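Local coordinates for protein N-acetylgalactosaminyltransferase 7 (Homo sapiens, PDB 6IWR) that belongs to the polypeptide GalNAc transferase family, joining a GT-A-type glycosyltransferase domain to a ricin-type beta-trefoil lectin domain, at residues Ala228-Tyr239 and Gly330-Phe340. Numbering follows the deposited sequence.
Sequences AQKAKLGQVLIY and GLFAIEREFFF
Y239 CD2 lies over one face of the F332 ring, 3.4 Å from F332 CZ; the planes are 22° apart but slid so far that the rings barely overlap, while I334 CD1 sits at the F332 edge. The F339 and Y239 side chains cross at about a right angle, with Y239 OH and L237 CD1 at the F339 ring edge and I334 CD1 on one face, offset toward the rim. R224 O takes a hydrogen bond from Y239 OH. The guanidinium of R336 has F340 CE2 over the centre of one face and K232 CA over the opposite face, with Q229 O at its edge. F340 in turn presents its edge to A228 O and to Q229 CG.

Strands 236-239 and 332-335 pair antiparallel in the central sheet of the GT-A-type domain, with L237, I334, Y239 and F332 sharing one face. L237 and I334 form a hydrogen-bonded pair, L237 N to I334 O being 2.9 Å; I238 faces A333 in a non-hydrogen-bonded pair, their side chains on the other face packing against helix 251-260. Strand 149-155 flanks 236-239 and strand 264-274 flanks 332-335.

At E335 the strand passes into the helix: E335 is the N-cap, its OE1 accepting from F338 N, and its OE2 forms a salt bridge with R262. R336 N gives a nearly straight bond (170°) to Q235 O, 2.9 Å away. The extended R336 chain passes L237 CG, then NH2 reaches A228 O at 3.0 Å, and NE adds weak bonds to A228 O and A231 O, bridging the end of helix 219-230 and the following loop.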
ATOM      1  N   ALA A 228      14.586 -10.481  31.743  1.00 28.56           N
ATOM      2  CA  ALA A 228      14.352 -11.413  32.844  1.00 26.35           C
ATOM      3  C   ALA A 228      15.597 -11.578  33.706  1.00 27.26           C
ATOM      4  O   ALA A 228      15.495 -11.770  34.921  1.00 31.30           O
ATOM      5  CB  ALA A 228      13.894 -12.772  32.313  1.00 25.41           C
ATOM      6  N   GLN A 229      16.779 -11.486  33.107  1.00 25.18           N
ATOM      7  CA  GLN A 229      17.993 -11.788  33.851  1.00 28.42           C
ATOM      8  C   GLN A 229      18.512 -10.579  34.620  1.00 33.84           C
ATOM      9  O   GLN A 229      19.081 -10.728  35.708  1.00 33.77           O
ATOM     10  CB  GLN A 229      19.045 -12.318  32.896  1.00 27.51           C
ATOM     11  CG  GLN A 229      18.522 -13.483  32.160  1.00 34.07           C
ATOM     12  CD  GLN A 229      19.470 -13.977  31.106  1.00 41.82           C
ATOM     13  OE1 GLN A 229      20.026 -13.196  30.332  1.00 47.31           O
ATOM     14  NE2 GLN A 229      19.654 -15.293  31.058  1.00 49.30           N
ATOM     15  N   LYS A 230      18.322  -9.383  34.082  1.00 30.06           N
ATOM     16  CA  LYS A 230      18.790  -8.176  34.740  1.00 33.48           C
ATOM     17  C   LYS A 230      17.753  -7.582  35.674  1.00 35.32           C
ATOM     18  O   LYS A 230      18.065  -6.620  36.383  1.00 35.44           O
ATOM     19  CB  LYS A 230      19.231  -7.139  33.697  1.00 35.42           C
ATOM     20  CG  LYS A 230      20.589  -7.494  33.048  1.00 33.35           C
ATOM     21  CD  LYS A 230      20.691  -6.969  31.625  1.00 38.50           C
ATOM     22  CE  LYS A 230      22.131  -6.937  31.148  1.00 34.01           C
ATOM     23  NZ  LYS A 230      23.039  -6.567  32.274  1.00 53.27           N
ATOM     24  N   ALA A 231      16.545  -8.138  35.709  1.00 33.76           N
ATOM     25  CA  ALA A 231      15.460  -7.597  36.525  1.00 31.45           C
ATOM     26  C   ALA A 231      15.217  -8.632  37.606  1.00 29.80           C
ATOM     27  O   ALA A 231      14.452  -9.574  37.421  1.00 26.32           O
ATOM     28  CB  ALA A 231      14.207  -7.324  35.714  1.00 29.00           C
ATOM     29  N   LYS A 232      15.882  -8.445  38.741  1.00 29.53           N
ATOM     30  CA  LYS A 232      16.033  -9.503  39.725  1.00 31.56           C
ATOM     31  C   LYS A 232      15.195  -9.309  40.976  1.00 32.88           C
ATOM     32  O   LYS A 232      15.007 -10.278  41.718  1.00 34.78           O
ATOM     33  CB  LYS A 232      17.493  -9.608  40.150  1.00 28.56           C
ATOM     34  CG  LYS A 232      18.445  -9.823  39.026  1.00 33.97           C
ATOM     35  CD  LYS A 232      19.797  -9.366  39.474  1.00 40.71           C
ATOM     36  CE  LYS A 232      20.895 -10.129  38.794  1.00 41.55           C
ATOM     37  NZ  LYS A 232      21.847 -10.549  39.867  1.00 68.34           N
ATOM     38  N   LEU A 233      14.684  -8.092  41.216  1.00 30.78           N
ATOM     39  CA  LEU A 233      14.060  -7.734  42.489  1.00 23.96           C
ATOM     40  C   LEU A 233      12.624  -8.234  42.635  1.00 30.84           C
ATOM     41  O   LEU A 233      12.177  -8.506  43.752  1.00 34.25           O
ATOM     42  CB  LEU A 233      14.060  -6.231  42.641  1.00 22.92           C
ATOM     43  CG  LEU A 233      15.273  -5.507  43.175  1.00 30.34           C
ATOM     44  CD1 LEU A 233      16.528  -6.321  43.004  1.00 24.46           C
ATOM     45  CD2 LEU A 233      15.370  -4.182  42.460  1.00 24.12           C
ATOM     46  N   GLY A 234      11.852  -8.289  41.561  1.00 28.83           N
ATOM     47  CA  GLY A 234      10.445  -8.562  41.708  1.00 26.00           C
ATOM     48  C   GLY A 234      10.116 -10.047  41.724  1.00 28.15           C
ATOM     49  O   GLY A 234      10.802 -10.920  41.197  1.00 29.48           O
ATOM     50  N   GLN A 235       9.011 -10.367  42.358  1.00 26.91           N
ATOM     51  CA  GLN A 235       8.593 -11.750  42.310  1.00 27.34           C
ATOM     52  C   GLN A 235       8.003 -12.120  40.953  1.00 29.34           C
ATOM     53  O   GLN A 235       8.233 -13.239  40.478  1.00 33.04           O
ATOM     54  CB  GLN A 235       7.605 -12.018  43.440  1.00 28.99           C
ATOM     55  CG  GLN A 235       8.208 -11.778  44.816  1.00 28.33           C
ATOM     56  CD  GLN A 235       7.177 -11.812  45.920  1.00 32.12           C
ATOM     57  OE1 GLN A 235       6.148 -11.132  45.834  1.00 33.55           O
ATOM     58  NE2 GLN A 235       7.438 -12.614  46.965  1.00 27.85           N
ATOM     59  N   VAL A 236       7.261 -11.220  40.294  1.00 24.84           N
ATOM     60  CA  VAL A 236       6.798 -11.529  38.948  1.00 25.60           C
ATOM     61  C   VAL A 236       7.380 -10.515  37.982  1.00 24.57           C
ATOM     62  O   VAL A 236       7.613  -9.356  38.335  1.00 27.23           O
ATOM     63  CB  VAL A 236       5.255 -11.606  38.815  1.00 27.67           C
ATOM     64  CG1 VAL A 236       4.585 -11.835  40.161  1.00 29.29           C
ATOM     65  CG2 VAL A 236       4.672 -10.437  38.046  1.00 18.85           C
ATOM     66  N   LEU A 237       7.667 -10.984  36.764  1.00 20.62           N
ATOM     67  CA  LEU A 237       8.038 -10.118  35.652  1.00 20.40           C
ATOM     68  C   LEU A 237       6.784  -9.642  34.932  1.00 23.85           C
ATOM     69  O   LEU A 237       5.896 -10.443  34.639  1.00 27.05           O
ATOM     70  CB  LEU A 237       8.945 -10.858  34.676  1.00 20.83           C
ATOM     71  CG  LEU A 237      10.284 -11.337  35.243  1.00 26.15           C
ATOM     72  CD1 LEU A 237      10.905 -12.358  34.310  1.00 22.14           C
ATOM     73  CD2 LEU A 237      11.214 -10.111  35.436  1.00 24.59           C
ATOM     74  N   ILE A 238       6.688  -8.340  34.681  1.00 23.12           N
ATOM     75  CA  ILE A 238       5.622  -7.795  33.853  1.00 23.22           C
ATOM     76  C   ILE A 238       6.301  -7.133  32.671  1.00 25.55           C
ATOM     77  O   ILE A 238       6.982  -6.115  32.838  1.00 25.48           O
ATOM     78  CB  ILE A 238       4.731  -6.790  34.596  1.00 26.63           C
ATOM     79  CG1 ILE A 238       4.208  -7.371  35.914  1.00 25.49           C
ATOM     80  CG2 ILE A 238       3.547  -6.360  33.674  1.00 24.38           C
ATOM     81  CD1 ILE A 238       3.157  -6.508  36.589  1.00 20.74           C
ATOM     82  N   TYR A 239       6.115  -7.698  31.482  1.00 23.87           N
ATOM     83  CA  TYR A 239       6.646  -7.091  30.271  1.00 23.79           C
ATOM     84  C   TYR A 239       5.660  -6.081  29.695  1.00 24.31           C
ATOM     85  O   TYR A 239       4.446  -6.302  29.704  1.00 24.25           O
ATOM     86  CB  TYR A 239       6.971  -8.173  29.232  1.00 27.60           C
ATOM     87  CG  TYR A 239       8.159  -8.998  29.620  1.00 24.47           C
ATOM     88  CD1 TYR A 239       9.437  -8.608  29.252  1.00 22.32           C
ATOM     89  CD2 TYR A 239       8.004 -10.158  30.381  1.00 20.60           C
ATOM     90  CE1 TYR A 239      10.560  -9.356  29.631  1.00 24.90           C
ATOM     91  CE2 TYR A 239       9.102 -10.912  30.768  1.00 22.95           C
ATOM     92  CZ  TYR A 239      10.388 -10.503  30.395  1.00 24.30           C
ATOM     93  OH  TYR A 239      11.503 -11.235  30.775  1.00 25.00           O
ATOM     94  N   GLY A 330       3.587  -9.048  23.454  1.00 34.35           N
ATOM     95  CA  GLY A 330       4.327  -7.935  24.017  1.00 31.64           C
ATOM     96  C   GLY A 330       4.130  -7.724  25.507  1.00 32.97           C
ATOM     97  O   GLY A 330       5.088  -7.417  26.221  1.00 34.41           O
ATOM     98  N   LEU A 331       2.894  -7.883  25.985  1.00 27.59           N
ATOM     99  CA  LEU A 331       2.490  -7.525  27.338  1.00 26.29           C
ATOM    100  C   LEU A 331       2.003  -8.783  28.043  1.00 27.76           C
ATOM    101  O   LEU A 331       1.023  -9.399  27.612  1.00 26.49           O
ATOM    102  CB  LEU A 331       1.379  -6.457  27.342  1.00 22.60           C
ATOM    103  CG  LEU A 331       1.400  -5.289  26.340  1.00 38.09           C
ATOM    104  CD1 LEU A 331       0.239  -4.286  26.598  1.00 32.51           C
ATOM    105  CD2 LEU A 331       2.737  -4.571  26.250  1.00 27.21           C
ATOM    106  N   PHE A 332       2.673  -9.160  29.118  1.00 23.28           N
ATOM    107  CA  PHE A 332       2.203 -10.284  29.922  1.00 25.03           C
ATOM    108  C   PHE A 332       2.875 -10.218  31.294  1.00 25.38           C
ATOM    109  O   PHE A 332       3.751  -9.381  31.544  1.00 25.53           O
ATOM    110  CB  PHE A 332       2.451 -11.630  29.214  1.00 23.40           C
ATOM    111  CG  PHE A 332       3.905 -11.962  28.997  1.00 22.75           C
ATOM    112  CD1 PHE A 332       4.610 -11.399  27.943  1.00 24.52           C
ATOM    113  CD2 PHE A 332       4.556 -12.862  29.825  1.00 23.60           C
ATOM    114  CE1 PHE A 332       5.929 -11.696  27.714  1.00 20.03           C
ATOM    115  CE2 PHE A 332       5.899 -13.169  29.601  1.00 26.70           C
ATOM    116  CZ  PHE A 332       6.580 -12.572  28.531  1.00 21.61           C
ATOM    117  N   ALA A 333       2.457 -11.119  32.176  1.00 26.53           N
ATOM    118  CA  ALA A 333       3.044 -11.283  33.502  1.00 24.63           C
ATOM    119  C   ALA A 333       3.229 -12.772  33.776  1.00 27.89           C
ATOM    120  O   ALA A 333       2.316 -13.565  33.524  1.00 31.87           O
ATOM    121  CB  ALA A 333       2.146 -10.632  34.566  1.00 21.83           C
ATOM    122  N   ILE A 334       4.424 -13.157  34.247  1.00 33.70           N
ATOM    123  CA  ILE A 334       4.692 -14.495  34.773  1.00 30.11           C
ATOM    124  C   ILE A 334       5.468 -14.344  36.058  1.00 27.40           C
ATOM    125  O   ILE A 334       6.249 -13.404  36.228  1.00 27.20           O
ATOM    126  CB  ILE A 334       5.530 -15.430  33.869  1.00 29.84           C
ATOM    127  CG1 ILE A 334       6.341 -14.699  32.836  1.00 30.79           C
ATOM    128  CG2 ILE A 334       4.731 -16.600  33.268  1.00 29.15           C
ATOM    129  CD1 ILE A 334       6.845 -15.789  31.860  1.00 45.56           C
ATOM    130  N   GLU A 335       5.295 -15.336  36.937  1.00 25.71           N
ATOM    131  CA  GLU A 335       6.184 -15.442  38.078  1.00 28.02           C
ATOM    132  C   GLU A 335       7.603 -15.666  37.571  1.00 29.30           C
ATOM    133  O   GLU A 335       7.832 -16.423  36.624  1.00 26.72           O
ATOM    134  CB  GLU A 335       5.731 -16.568  38.993  1.00 27.51           C
ATOM    135  CG  GLU A 335       6.267 -16.490  40.397  1.00 28.55           C
ATOM    136  CD  GLU A 335       6.991 -17.766  40.785  1.00 38.32           C
ATOM    137  OE1 GLU A 335       7.874 -18.183  39.997  1.00 35.28           O
ATOM    138  OE2 GLU A 335       6.653 -18.349  41.858  1.00 36.37           O
ATOM    139  N   ARG A 336       8.558 -14.966  38.141  1.00 28.81           N
ATOM    140  CA  ARG A 336       9.888 -14.929  37.575  1.00 29.63           C
ATOM    141  C   ARG A 336      10.625 -16.259  37.534  1.00 29.75           C
ATOM    142  O   ARG A 336      11.297 -16.566  36.579  1.00 26.62           O
ATOM    143  CB  ARG A 336      10.719 -13.885  38.298  1.00 28.26           C
ATOM    144  CG  ARG A 336      12.006 -13.556  37.596  1.00 30.42           C
ATOM    145  CD  ARG A 336      12.936 -12.842  38.522  1.00 28.82           C
ATOM    146  NE  ARG A 336      14.203 -12.567  37.899  1.00 28.16           N
ATOM    147  CZ  ARG A 336      15.300 -13.239  38.166  1.00 32.27           C
ATOM    148  NH1 ARG A 336      15.251 -14.225  39.029  1.00 30.23           N
ATOM    149  NH2 ARG A 336      16.425 -12.936  37.565  1.00 28.26           N
ATOM    150  N   GLU A 337      10.512 -17.032  38.593  1.00 30.66           N
ATOM    151  CA  GLU A 337      11.119 -18.337  38.636  1.00 33.30           C
ATOM    152  C   GLU A 337      10.509 -19.259  37.603  1.00 35.37           C
ATOM    153  O   GLU A 337      11.200 -20.032  36.973  1.00 35.35           O
ATOM    154  CB  GLU A 337      10.956 -18.927  40.024  1.00 35.62           C
ATOM    155  CG  GLU A 337      12.257 -19.200  40.736  1.00 40.04           C
ATOM    156  CD  GLU A 337      12.096 -20.179  41.873  1.00 61.52           C
ATOM    157  OE1 GLU A 337      11.171 -19.996  42.692  1.00 58.76           O
ATOM    158  OE2 GLU A 337      12.898 -21.130  41.948  1.00 59.90           O
ATOM    159  N   PHE A 338       9.197 -19.182  37.456  1.00 30.97           N
ATOM    160  CA  PHE A 338       8.478 -20.029  36.528  1.00 29.70           C
ATOM    161  C   PHE A 338       8.870 -19.797  35.081  1.00 32.48           C
ATOM    162  O   PHE A 338       9.095 -20.731  34.349  1.00 32.24           O
ATOM    163  CB  PHE A 338       6.992 -19.797  36.693  1.00 28.86           C
ATOM    164  CG  PHE A 338       6.150 -20.691  35.864  1.00 30.99           C
ATOM    165  CD1 PHE A 338       6.219 -22.051  36.013  1.00 31.44           C
ATOM    166  CD2 PHE A 338       5.289 -20.171  34.943  1.00 26.19           C
ATOM    167  CE1 PHE A 338       5.442 -22.876  35.248  1.00 30.68           C
ATOM    168  CE2 PHE A 338       4.503 -20.988  34.180  1.00 27.17           C
ATOM    169  CZ  PHE A 338       4.583 -22.341  34.331  1.00 26.14           C
ATOM    170  N   PHE A 339       8.982 -18.540  34.684  1.00 32.05           N
ATOM    171  CA  PHE A 339       9.582 -18.198  33.409  1.00 29.64           C
ATOM    172  C   PHE A 339      10.965 -18.829  33.280  1.00 29.10           C
ATOM    173  O   PHE A 339      11.299 -19.407  32.241  1.00 29.47           O
ATOM    174  CB  PHE A 339       9.657 -16.684  33.261  1.00 28.40           C
ATOM    175  CG  PHE A 339       9.821 -16.240  31.858  1.00 30.93           C
ATOM    176  CD1 PHE A 339       9.468 -17.080  30.825  1.00 24.90           C
ATOM    177  CD2 PHE A 339      10.331 -14.989  31.567  1.00 33.40           C
ATOM    178  CE1 PHE A 339       9.606 -16.673  29.525  1.00 28.90           C
ATOM    179  CE2 PHE A 339      10.479 -14.571  30.267  1.00 25.69           C
ATOM    180  CZ  PHE A 339      10.112 -15.413  29.240  1.00 28.64           C
ATOM    181  N   PHE A 340      11.790 -18.752  34.331  1.00 29.94           N
ATOM    182  CA  PHE A 340      13.078 -19.431  34.223  1.00 29.57           C
ATOM    183  C   PHE A 340      12.900 -20.944  34.154  1.00 28.83           C
ATOM    184  O   PHE A 340      13.549 -21.605  33.333  1.00 25.82           O
ATOM    185  CB  PHE A 340      14.021 -19.021  35.349  1.00 22.11           C
ATOM    186  CG  PHE A 340      14.690 -17.721  35.087  1.00 25.27           C
ATOM    187  CD1 PHE A 340      15.874 -17.662  34.361  1.00 19.34           C
ATOM    188  CD2 PHE A 340      14.095 -16.538  35.489  1.00 24.48           C
ATOM    189  CE1 PHE A 340      16.475 -16.441  34.072  1.00 20.55           C
ATOM    190  CE2 PHE A 340      14.683 -15.329  35.210  1.00 24.90           C
ATOM    191  CZ  PHE A 340      15.884 -15.276  34.502  1.00 22.16           C
TER
HETATM  192  O   HOH W   1       9.722 -15.498  41.597  1.00 35.43           O